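PDB 3CP5: cytochrome c from Rhodothermus marinus, which binds a covalently attached heme c and probably carries electrons between redox partners, as cytochromes c generally do. Local coordinates for residues E27-A32 and Y116-A121; N42-A47 and M103-E108; A47-D52 and P58-V63. One frame throughout, in Å; residues are numbered along the deposited sequence. Where two conformers were deposited one is given.

Interaction 1 (E27-A32 and Y116-A121); sequences EQIDAA and YLRQVA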
loop_
_atom_site.group_PDB
_atom_site.type_symbol
_atom_site.label_atom_id
_atom_site.label_comp_id
_atom_site.label_asym_id
_atom_site.label_seq_id
_atom_site.Cartn_x
_atom_site.Cartn_y
_atom_site.Cartn_z
ATOM N N GLU A 27 -1.551 -19.001 -5.034
ATOM C CA GLU A 27 -1.038 -19.606 -3.771
ATOM C C GLU A 27 0.355 -19.107 -3.428
ATOM O O GLU A 27 0.901 -19.052 -2.325
ATOM C CB GLU A 27 -0.882 -21.121 -3.713
ATOM C CG GLU A 27 0.005 -21.688 -2.610
ATOM C CD GLU A 27 -0.350 -21.405 -1.167
ATOM O OE1 GLU A 27 0.033 -20.369 -0.563
ATOM O OE2 GLU A 27 -1.040 -22.266 -0.560
ATOM N N GLN A 28 1.023 -18.731 -4.497
ATOM C CA GLN A 28 2.333 -18.197 -4.224
ATOM C C GLN A 28 2.467 -16.882 -4.959
ATOM O O GLN A 28 1.712 -16.577 -5.872
ATOM C CB GLN A 28 3.428 -19.112 -4.661
ATOM C CG GLN A 28 3.208 -19.961 -5.874
ATOM C CD GLN A 28 3.739 -21.344 -5.557
ATOM O OE1 GLN A 28 3.106 -22.352 -5.837
ATOM N NE2 GLN A 28 4.925 -21.340 -4.973
ATOM N N ILE A 29 3.474 -16.170 -4.496
ATOM C CA ILE A 29 3.823 -14.951 -5.189
ATOM C C ILE A 29 4.169 -15.217 -6.651
ATOM O O ILE A 29 4.888 -16.165 -6.940
ATOM C CB ILE A 29 4.982 -14.291 -4.453
ATOM C CG1 ILE A 29 4.465 -13.711 -3.128
ATOM C CG2 ILE A 29 5.683 -13.210 -5.268
ATOM C CD1 ILE A 29 5.527 -13.550 -2.097
ATOM N N ASP A 30 3.652 -14.356 -7.535
ATOM C CA ASP A 30 3.972 -14.356 -8.972
ATOM C C ASP A 30 5.227 -13.522 -9.110
ATOM O O ASP A 30 5.276 -12.308 -8.982
ATOM C CB ASP A 30 2.790 -13.796 -9.726
ATOM C CG ASP A 30 2.982 -13.630 -11.184
ATOM O OD1 ASP A 30 4.123 -13.476 -11.665
ATOM O OD2 ASP A 30 1.965 -13.604 -11.932
ATOM N N ALA A 31 6.369 -14.152 -9.334
ATOM C CA ALA A 31 7.661 -13.468 -9.246
ATOM C C ALA A 31 7.795 -12.379 -10.290
ATOM O O ALA A 31 8.369 -11.310 -10.044
ATOM C CB ALA A 31 8.786 -14.491 -9.322
ATOM N N ALA A 32 7.279 -12.590 -11.499
ATOM C CA ALA A 32 7.364 -11.529 -12.512
ATOM C C ALA A 32 6.517 -10.332 -12.103
ATOM O O ALA A 32 6.873 -9.158 -12.342
ATOM C CB ALA A 32 6.890 -12.001 -13.863
ATOM N N TYR A 116 4.926 -7.003 -4.831
ATOM C CA TYR A 116 6.241 -6.675 -4.320
ATOM C C TYR A 116 6.266 -6.585 -2.803
ATOM O O TYR A 116 7.154 -7.126 -2.120
ATOM C CB TYR A 116 6.751 -5.389 -4.956
ATOM C CG TYR A 116 8.048 -4.874 -4.346
ATOM C CD1 TYR A 116 9.223 -5.584 -4.463
ATOM C CD2 TYR A 116 8.129 -3.682 -3.668
ATOM C CE1 TYR A 116 10.423 -5.109 -3.918
ATOM C CE2 TYR A 116 9.286 -3.199 -3.124
ATOM C CZ TYR A 116 10.450 -3.912 -3.248
ATOM O OH TYR A 116 11.610 -3.465 -2.700
ATOM N N LEU A 117 5.287 -5.932 -2.210
ATOM C CA LEU A 117 5.168 -5.838 -0.760
ATOM C C LEU A 117 4.989 -7.196 -0.084
ATOM O O LEU A 117 5.549 -7.474 0.962
ATOM C CB LEU A 117 4.097 -4.825 -0.353
ATOM C CG LEU A 117 4.381 -3.370 -0.713
ATOM C CD1 LEU A 117 3.139 -2.524 -0.506
ATOM C CD2 LEU A 117 5.512 -2.800 0.114
ATOM N N ARG A 118 4.252 -8.137 -0.681
ATOM C CA ARG A 118 4.157 -9.520 -0.193
ATOM C C ARG A 118 5.536 -10.183 -0.239
ATOM O O ARG A 118 5.936 -10.901 0.681
ATOM C CB ARG A 118 3.154 -10.323 -1.027
ATOM C CG ARG A 118 1.715 -9.824 -0.937
ATOM C CD ARG A 118 0.777 -10.598 -1.864
ATOM N NE ARG A 118 0.579 -11.997 -1.487
ATOM C CZ ARG A 118 0.450 -13.071 -2.224
ATOM N NH1 ARG A 118 0.514 -13.081 -3.550
ATOM N NH2 ARG A 118 0.253 -14.260 -1.691
ATOM N N GLN A 119 6.302 -9.925 -1.295
ATOM C CA GLN A 119 7.614 -10.486 -1.428
ATOM C C GLN A 119 8.615 -9.977 -0.408
ATOM O O GLN A 119 9.364 -10.765 0.191
ATOM C CB GLN A 119 8.171 -10.235 -2.838
ATOM C CG GLN A 119 9.532 -10.922 -3.083
ATOM C CD GLN A 119 9.421 -12.422 -3.058
ATOM O OE1 GLN A 119 8.710 -13.011 -3.875
ATOM N NE2 GLN A 119 10.133 -13.068 -2.145
ATOM N N VAL A 120 8.676 -8.683 -0.174
ATOM C CA VAL A 120 9.634 -8.176 0.791
ATOM C C VAL A 120 9.300 -8.606 2.212
ATOM O O VAL A 120 10.224 -8.757 3.007
ATOM C CB VAL A 120 9.813 -6.649 0.695
ATOM C CG1 VAL A 120 10.286 -6.216 -0.687
ATOM C CG2 VAL A 120 8.556 -5.889 1.017
ATOM N N ALA A 121 8.026 -8.857 2.520
ATOM C CA ALA A 121 7.653 -9.408 3.827
ATOM C C ALA A 121 8.205 -10.812 3.982
ATOM O O ALA A 121 8.591 -11.190 5.053
ATOM C CB ALA A 121 6.130 -9.392 4.013
#
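The connection leading into helix 31-44 of this cytochrome c is laid against the C-terminal helix 107-123 mainly through one residue, Ile29, which sits between the side chains of Arg118 and Gln119. CG1 lies over one face of the Arg118 guanidinium, offset toward the rim, with Ile29 CG1 4.0 Å from Arg118 NH1, and the two side chains run past each other in opposite directions. Beyond it the terminal methyl reaches the helix backbone, Ile29 CD1 standing 3.8 Å from Arg118 C. The other methyl, Ile29 CG2, comes closest to Gln119, 3.3 Å from Gln119 OE1, which CD1 also approaches. Gln119 can offer that oxygen because its chain folds at the second torsion (chi2 66°), while its amide nitrogen is hydrogen-bonded to Asn123 one turn further along the helix. The Arg118 guanidinium is likewise held from elsewhere, since NH1 forms a salt bridge with Glu115. The contact is thus an aliphatic side chain set against a guanidinium face and an amide oxygen, near the protein surface, while Arg118 NH1 and Gln119 NE2 find their partners along their own helix. Glu115 also accepts a hydrogen bond from Asp30 N, and Asp30, as N-cap of helix 31-44, turns its OD1 to Leu33 N. On the same helix 107-123, Leu117 packs on Phe41 of helix 31-44 and on Val63 and Thr64 of helix 63-66.

Interaction 2 (N42-A47 and M103-E108); sequences NTYCTA and MALSEE. With HEC (heme c), chain C.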
loop_
_atom_site.group_PDB
_atom_site.type_symbol
_atom_site.label_atom_id
_atom_site.label_comp_id
_atom_site.label_asym_id
_atom_site.label_seq_id
_atom_site.Cartn_x
_atom_site.Cartn_y
_atom_site.Cartn_z
ATOM N N ASN A 42 10.084 1.717 -6.724
ATOM C CA ASN A 42 11.190 2.652 -6.896
ATOM C C ASN A 42 10.736 3.970 -7.501
ATOM O O ASN A 42 11.133 5.056 -7.078
ATOM C CB ASN A 42 12.279 2.012 -7.779
ATOM C CG ASN A 42 13.397 3.040 -7.935
ATOM O OD1 ASN A 42 13.449 3.767 -8.915
ATOM N ND2 ASN A 42 14.278 3.141 -6.967
ATOM N N THR A 43 9.880 3.865 -8.514
ATOM C CA THR A 43 9.405 5.028 -9.257
ATOM C C THR A 43 8.465 5.926 -8.459
ATOM O O THR A 43 8.552 7.163 -8.457
ATOM C CB THR A 43 8.634 4.528 -10.531
ATOM O OG1 THR A 43 9.550 3.835 -11.388
ATOM C CG2 THR A 43 8.037 5.662 -11.306
ATOM N N TYR A 44 7.509 5.310 -7.746
ATOM C CA TYR A 44 6.416 6.012 -7.098
ATOM C C TYR A 44 6.555 6.179 -5.586
ATOM O O TYR A 44 5.898 7.087 -5.042
ATOM C CB TYR A 44 5.079 5.333 -7.381
ATOM C CG TYR A 44 4.471 5.469 -8.751
ATOM C CD1 TYR A 44 4.765 4.637 -9.811
ATOM C CD2 TYR A 44 3.548 6.482 -9.013
ATOM C CE1 TYR A 44 4.190 4.796 -11.054
ATOM C CE2 TYR A 44 2.954 6.637 -10.250
ATOM C CZ TYR A 44 3.279 5.793 -11.289
ATOM O OH TYR A 44 2.700 5.910 -12.533
ATOM N N CYS A 45 7.295 5.312 -4.907
ATOM C CA CYS A 45 7.143 5.197 -3.466
ATOM C C CYS A 45 8.424 5.461 -2.681
ATOM O O CYS A 45 8.334 5.973 -1.527
ATOM C CB CYS A 45 6.641 3.787 -3.089
ATOM S SG CYS A 45 5.335 3.086 -4.122
ATOM N N THR A 46 9.596 5.178 -3.206
ATOM C CA THR A 46 10.875 5.319 -2.567
ATOM C C THR A 46 11.210 6.757 -2.209
ATOM O O THR A 46 12.023 7.080 -1.373
ATOM C CB THR A 46 11.991 4.660 -3.421
ATOM O OG1 THR A 46 11.856 3.239 -3.236
ATOM C CG2 THR A 46 13.365 5.094 -2.992
ATOM N N ALA A 47 10.587 7.734 -2.840
ATOM C CA ALA A 47 10.811 9.121 -2.486
ATOM C C ALA A 47 10.419 9.376 -1.031
ATOM O O ALA A 47 10.937 10.292 -0.418
ATOM C CB ALA A 47 9.993 10.015 -3.406
ATOM N N MET A 103 -1.337 9.884 -7.188
ATOM C CA MET A 103 -0.239 9.628 -8.124
ATOM C C MET A 103 -0.653 9.163 -9.486
ATOM O O MET A 103 0.139 8.803 -10.340
ATOM C CB MET A 103 0.730 8.612 -7.494
ATOM C CG MET A 103 1.428 9.155 -6.280
ATOM S SD MET A 103 2.099 7.847 -5.209
ATOM C CE MET A 103 0.515 7.274 -4.543
ATOM N N ALA A 104 -1.965 9.169 -9.745
ATOM C CA ALA A 104 -2.544 8.754 -11.009
ATOM C C ALA A 104 -2.165 7.302 -11.310
ATOM O O ALA A 104 -1.899 6.879 -12.440
ATOM C CB ALA A 104 -2.247 9.716 -12.171
ATOM N N LEU A 105 -2.193 6.480 -10.272
ATOM C CA LEU A 105 -1.944 5.045 -10.420
ATOM C C LEU A 105 -3.187 4.288 -10.878
ATOM O O LEU A 105 -4.310 4.633 -10.535
ATOM C CB LEU A 105 -1.554 4.433 -9.052
ATOM C CG LEU A 105 -0.112 4.648 -8.623
ATOM C CD1 LEU A 105 -0.013 4.419 -7.133
ATOM C CD2 LEU A 105 0.892 3.903 -9.431
ATOM N N SER A 106 -2.963 3.266 -11.709
ATOM C CA SER A 106 -4.000 2.321 -12.109
ATOM C C SER A 106 -4.060 1.120 -11.191
ATOM O O SER A 106 -3.063 0.826 -10.530
ATOM C CB SER A 106 -3.726 1.804 -13.519
ATOM O OG SER A 106 -2.736 0.779 -13.479
ATOM N N GLU A 107 -5.198 0.448 -11.169
ATOM C CA GLU A 107 -5.320 -0.746 -10.334
ATOM C C GLU A 107 -4.197 -1.747 -10.661
ATOM O O GLU A 107 -3.697 -2.418 -9.729
ATOM C CB GLU A 107 -6.728 -1.370 -10.447
ATOM C CG GLU A 107 -6.864 -2.710 -9.778
ATOM C CD GLU A 107 -6.506 -3.977 -10.538
ATOM O OE1 GLU A 107 -6.538 -3.917 -11.784
ATOM O OE2 GLU A 107 -6.112 -4.943 -9.848
ATOM N N GLU A 108 -3.865 -2.009 -11.927
ATOM C CA GLU A 108 -2.834 -3.022 -12.201
ATOM C C GLU A 108 -1.461 -2.633 -11.638
ATOM O O GLU A 108 -0.768 -3.477 -11.162
ATOM C CB GLU A 108 -2.640 -3.397 -13.684
ATOM C CG GLU A 108 -1.753 -4.661 -13.865
ATOM C CD GLU A 108 -0.226 -4.498 -13.783
ATOM O OE1 GLU A 108 0.309 -3.399 -13.966
ATOM O OE2 GLU A 108 0.404 -5.556 -13.586
HETATM FE FE HEC C . 2.698 6.235 1.357
HETATM C CHA HEC C . 1.251 5.943 4.440
HETATM C CHB HEC C . 2.042 2.955 0.707
HETATM C CHC HEC C . 3.844 6.673 -1.847
HETATM C CHD HEC C . 3.869 9.300 2.195
HETATM N NA HEC C . 1.849 4.760 2.380
HETATM C C1A HEC C . 1.241 4.812 3.636
HETATM C C2A HEC C . 0.603 3.547 3.911
HETATM C C3A HEC C . 0.848 2.710 2.893
HETATM C C4A HEC C . 1.604 3.486 1.920
HETATM C CMA HEC C . 0.417 1.235 2.732
HETATM C CAA HEC C . -0.079 3.135 5.237
HETATM C CBA HEC C . 0.877 2.457 6.221
HETATM C CGA HEC C . 0.177 1.848 7.413
HETATM O O1A HEC C . 0.906 1.487 8.395
HETATM O O2A HEC C . -1.069 1.670 7.367
HETATM N NB HEC C . 2.964 5.061 -0.239
HETATM C C1B HEC C . 2.744 3.697 -0.253
HETATM C C2B HEC C . 3.097 3.178 -1.549
HETATM C C3B HEC C . 3.532 4.212 -2.326
HETATM C C4B HEC C . 3.443 5.392 -1.490
HETATM C CMB HEC C . 2.992 1.673 -1.900
HETATM C CAB HEC C . 3.862 4.198 -3.832
HETATM C CBB HEC C . 2.804 3.744 -4.653
HETATM N NC HEC C . 3.593 7.713 0.355
HETATM C C1C HEC C . 3.972 7.749 -0.987
HETATM C C2C HEC C . 4.600 9.015 -1.309
HETATM C C3C HEC C . 4.618 9.756 -0.191
HETATM C C4C HEC C . 4.051 8.936 0.855
HETATM C CMC HEC C . 5.314 9.259 -2.632
HETATM C CAC HEC C . 5.383 11.087 0.082
HETATM C CBC HEC C . 4.992 12.145 -0.783
HETATM N ND HEC C . 2.560 7.377 2.991
HETATM C C1D HEC C . 3.141 8.630 3.151
HETATM C C2D HEC C . 2.850 9.125 4.498
HETATM C C3D HEC C . 2.031 8.231 5.065
HETATM C C4D HEC C . 1.924 7.110 4.154
HETATM C CMD HEC C . 3.361 10.512 4.973
HETATM C CAD HEC C . 1.298 8.294 6.418
HETATM C CBD HEC C . -0.124 8.871 6.213
HETATM C CGD HEC C . -0.021 10.286 5.691
HETATM O O1D HEC C . -0.508 10.562 4.557
HETATM O O2D HEC C . 0.594 11.112 6.466
HETATM O O HOH W 1 1.028 8.126 -12.862
#
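At the heme-attachment site, where helix 31-44 runs into the first cysteine of the CXXCH motif, Tyr44 meets Met103 and Leu105 of the loop that leads into helix 107-123. Leu105 approaches the phenol from above: its CD2 methyl stands almost over the middle of the ring, 3.5 Å from the Tyr44 centroid and 11° off the ring normal, a CH-pi contact. Met103 comes instead to the margin of the ring. Met103 CB lies 3.8 Å from Tyr44 CD2, and Met103 O sits at the ring edge near its plane, 3.6 Å from Tyr44 CE2. A water in the ring plane joins the two segments; it probably donates to Met103 O and is hydrogen-bonded to Tyr44 OH at 2.8 Å. The same hydroxyl is hydrogen-bonded to the NE2 of Gln109, so a water and a helix side chain together fix the phenol end. With CG anti to the carbonyl carbon (chi1 -73°), the ring extends across to the 103-108 loop, while the backbone of Tyr44 stays beside the porphyrin. A leucine in place of Tyr44 would probably leave the Leu105 methyl without its aromatic face and break the bridge from water to Gln109. The heme completes the contact. Leu105 uses its other methyl here, CD1 lying 3.8 Å from heme CBB, and the Met103 sulfur SD is 4.0 Å from heme CHC, close to the axial ligand Met100. Next to Tyr44, Cys45 SG is bonded to heme CAB at 1.9 Å, the first of the two thioether links by which c-type cytochromes hold their heme.

Interaction 3 (A47-D52 and P58-V63); sequences ACHRLD and PALRDV. With HEC (heme c), chain C.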
loop_
_atom_site.group_PDB
_atom_site.type_symbol
_atom_site.label_atom_id
_atom_site.label_comp_id
_atom_site.label_asym_id
_atom_site.label_seq_id
_atom_site.Cartn_x
_atom_site.Cartn_y
_atom_site.Cartn_z
ATOM N N ALA A 47 10.587 7.734 -2.840
ATOM C CA ALA A 47 10.811 9.121 -2.486
ATOM C C ALA A 47 10.419 9.376 -1.031
ATOM O O ALA A 47 10.937 10.292 -0.418
ATOM C CB ALA A 47 9.993 10.015 -3.406
ATOM N N CYS A 48 9.452 8.607 -0.499
ATOM C CA CYS A 48 8.953 8.865 0.826
ATOM C C CYS A 48 9.040 7.682 1.782
ATOM O O CYS A 48 8.965 7.876 3.015
ATOM C CB CYS A 48 7.466 9.270 0.763
ATOM S SG CYS A 48 7.208 10.837 -0.119
ATOM N N HIS A 49 9.183 6.455 1.288
ATOM C CA HIS A 49 9.162 5.282 2.133
ATOM C C HIS A 49 10.425 4.445 1.984
ATOM O O HIS A 49 10.903 4.291 0.857
ATOM C CB HIS A 49 7.972 4.394 1.788
ATOM C CG HIS A 49 6.585 4.849 2.105
ATOM N ND1 HIS A 49 6.022 4.766 3.368
ATOM C CD2 HIS A 49 5.615 5.361 1.278
ATOM C CE1 HIS A 49 4.756 5.235 3.301
ATOM N NE2 HIS A 49 4.497 5.614 2.039
ATOM N N ARG A 50 10.886 3.864 3.085
ATOM C CA ARG A 50 11.885 2.814 3.217
ATOM C C ARG A 50 11.236 1.524 3.689
ATOM O O ARG A 50 10.127 1.579 4.239
ATOM C CB ARG A 50 12.960 3.278 4.197
ATOM C CG ARG A 50 13.664 4.539 3.767
ATOM C CD ARG A 50 14.842 4.245 2.899
ATOM N NE ARG A 50 15.433 5.532 2.512
ATOM C CZ ARG A 50 14.930 6.355 1.604
ATOM N NH1 ARG A 50 13.802 6.101 0.935
ATOM N NH2 ARG A 50 15.574 7.495 1.356
ATOM N N LEU A 51 11.911 0.391 3.483
ATOM C CA LEU A 51 11.304 -0.842 3.949
ATOM C C LEU A 51 11.464 -1.046 5.454
ATOM O O LEU A 51 10.528 -1.521 6.099
ATOM C CB LEU A 51 11.933 -1.988 3.169
ATOM C CG LEU A 51 11.631 -2.087 1.668
ATOM C CD1 LEU A 51 12.298 -3.315 1.069
ATOM C CD2 LEU A 51 10.130 -2.087 1.403
ATOM N N ASP A 52 12.649 -0.668 6.006
ATOM C CA ASP A 52 13.011 -1.037 7.371
ATOM C C ASP A 52 13.143 0.101 8.364
ATOM O O ASP A 52 13.613 -0.109 9.487
ATOM C CB ASP A 52 14.282 -1.888 7.335
ATOM C CG ASP A 52 14.164 -3.165 6.546
ATOM O OD1 ASP A 52 13.248 -3.959 6.825
ATOM O OD2 ASP A 52 15.019 -3.456 5.697
ATOM N N PRO A 58 5.785 5.999 6.953
ATOM C CA PRO A 58 6.182 4.813 7.734
ATOM C C PRO A 58 6.939 3.746 6.967
ATOM O O PRO A 58 6.861 3.650 5.744
ATOM C CB PRO A 58 4.841 4.259 8.215
ATOM C CG PRO A 58 3.801 4.840 7.334
ATOM C CD PRO A 58 4.344 6.169 6.863
ATOM N N ALA A 59 7.689 2.899 7.676
ATOM C CA ALA A 59 8.333 1.737 7.112
ATOM C C ALA A 59 7.309 0.780 6.565
ATOM O O ALA A 59 6.249 0.548 7.153
ATOM C CB ALA A 59 9.137 1.020 8.214
ATOM N N LEU A 60 7.605 0.136 5.443
ATOM C CA LEU A 60 6.676 -0.706 4.739
ATOM C C LEU A 60 6.959 -2.184 4.673
ATOM O O LEU A 60 6.085 -2.912 4.176
ATOM C CB LEU A 60 6.307 -0.188 3.342
ATOM C CG LEU A 60 5.664 1.210 3.285
ATOM C CD1 LEU A 60 5.436 1.608 1.831
ATOM C CD2 LEU A 60 4.364 1.281 4.080
ATOM N N ARG A 61 8.099 -2.714 5.059
ATOM C CA ARG A 61 8.392 -4.109 4.831
ATOM C C ARG A 61 7.307 -5.051 5.374
ATOM O O ARG A 61 6.970 -6.041 4.736
ATOM C CB ARG A 61 9.723 -4.595 5.426
ATOM C CG ARG A 61 10.023 -6.035 4.891
ATOM C CD ARG A 61 11.292 -6.549 5.512
ATOM N NE ARG A 61 12.460 -5.846 5.020
ATOM C CZ ARG A 61 13.032 -6.082 3.849
ATOM N NH1 ARG A 61 12.600 -6.980 2.993
ATOM N NH2 ARG A 61 14.122 -5.377 3.507
ATOM N N ASP A 62 6.784 -4.687 6.555
ATOM C CA ASP A 62 5.789 -5.589 7.133
ATOM C C ASP A 62 4.381 -5.071 6.959
ATOM O O ASP A 62 3.479 -5.602 7.636
ATOM C CB ASP A 62 6.141 -5.926 8.577
ATOM C CG ASP A 62 7.315 -6.921 8.590
ATOM O OD1 ASP A 62 7.674 -7.735 7.706
ATOM O OD2 ASP A 62 7.984 -6.872 9.634
ATOM N N VAL A 63 4.105 -4.181 6.024
ATOM C CA VAL A 63 2.718 -3.645 5.893
ATOM C C VAL A 63 1.715 -4.724 5.542
ATOM O O VAL A 63 0.577 -4.658 6.034
ATOM C CB VAL A 63 2.676 -2.456 4.935
ATOM C CG1 VAL A 63 2.792 -2.834 3.473
ATOM C CG2 VAL A 63 1.396 -1.672 5.199
HETATM FE FE HEC C . 2.698 6.235 1.357
HETATM C CHA HEC C . 1.251 5.943 4.440
HETATM C CHB HEC C . 2.042 2.955 0.707
HETATM C CHC HEC C . 3.844 6.673 -1.847
HETATM C CHD HEC C . 3.869 9.300 2.195
HETATM N NA HEC C . 1.849 4.760 2.380
HETATM C C1A HEC C . 1.241 4.812 3.636
HETATM C C2A HEC C . 0.603 3.547 3.911
HETATM C C3A HEC C . 0.848 2.710 2.893
HETATM C C4A HEC C . 1.604 3.486 1.920
HETATM C CMA HEC C . 0.417 1.235 2.732
HETATM C CAA HEC C . -0.079 3.135 5.237
HETATM C CBA HEC C . 0.877 2.457 6.221
HETATM C CGA HEC C . 0.177 1.848 7.413
HETATM O O1A HEC C . 0.906 1.487 8.395
HETATM O O2A HEC C . -1.069 1.670 7.367
HETATM N NB HEC C . 2.964 5.061 -0.239
HETATM C C1B HEC C . 2.744 3.697 -0.253
HETATM C C2B HEC C . 3.097 3.178 -1.549
HETATM C C3B HEC C . 3.532 4.212 -2.326
HETATM C C4B HEC C . 3.443 5.392 -1.490
HETATM C CMB HEC C . 2.992 1.673 -1.900
HETATM C CAB HEC C . 3.862 4.198 -3.832
HETATM C CBB HEC C . 2.804 3.744 -4.653
HETATM N NC HEC C . 3.593 7.713 0.355
HETATM C C1C HEC C . 3.972 7.749 -0.987
HETATM C C2C HEC C . 4.600 9.015 -1.309
HETATM C C3C HEC C . 4.618 9.756 -0.191
HETATM C C4C HEC C . 4.051 8.936 0.855
HETATM C CMC HEC C . 5.314 9.259 -2.632
HETATM C CAC HEC C . 5.383 11.087 0.082
HETATM C CBC HEC C . 4.992 12.145 -0.783
HETATM N ND HEC C . 2.560 7.377 2.991
HETATM C C1D HEC C . 3.141 8.630 3.151
HETATM C C2D HEC C . 2.850 9.125 4.498
HETATM C C3D HEC C . 2.031 8.231 5.065
HETATM C C4D HEC C . 1.924 7.110 4.154
HETATM C CMD HEC C . 3.361 10.512 4.973
HETATM C CAD HEC C . 1.298 8.294 6.418
HETATM C CBD HEC C . -0.124 8.871 6.213
HETATM C CGD HEC C . -0.021 10.286 5.691
HETATM O O1D HEC C . -0.508 10.562 4.557
HETATM O O2D HEC C . 0.594 11.112 6.466
#
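His49 and Leu60 pack tightly on the histidine side of the heme. Leu60 CD1 lies over one face of the imidazole, 3.6 Å from the His49 ring centroid, a CH-pi contact, while His49 NE2 binds the heme iron at 2.0 Å. At the far edge of the ring, His49 ND1 donates a nearly straight hydrogen bond to Pro58 O, 2.8 Å long and within 6° of the ring plane. Ligation and this bond together fix the rotation of the imidazole, and the bond to the carbonyl would be expected to make the ring a stronger electron donor to the iron. The backbones are tied by Leu60 N to Arg50 O and Arg61 N to Leu51 O. Toward the more exposed side, packing gives way to a side-on salt bridge: Arg61 NE meets Asp52 OD1 at 2.7 Å and Arg61 NH2 meets Asp52 OD2 at 3.0 Å, the two planes only 20° apart. Leu51 CD1 lies over a face of that guanidinium, 3.7 Å from Arg61 NH2. Cys48 SG, like Cys45, is bonded to the heme; Met100 is the second axial ligand. This loop between helices 31-44 and 63-66 rests against helix 107-123, where Leu51 packs on Tyr116 and Val120 and Arg61 NH1 is hydrogen-bonded to Val120 O.

How the interactions relate
From the N terminus, the first of these segments the chain reaches is 27-32, whose pairing with 116-121 closes the widest loop and brings the start of helix 31-44 to the C-terminal helix 107-123. Within that loop, interaction 2 joins the other end of helix 31-44 to the approach to helix 107-123, its centre about 17 Å from that of interaction 1. Interaction 3 is nested inside both, a short closure of the heme-ligand loop. Interactions 2 and 3 follow directly on each other through Ala47, and both touch the heme. Interactions 1 and 3 meet at the C-terminal helix, which thus links the surface contact of 27-32 to the heme-ligand loop.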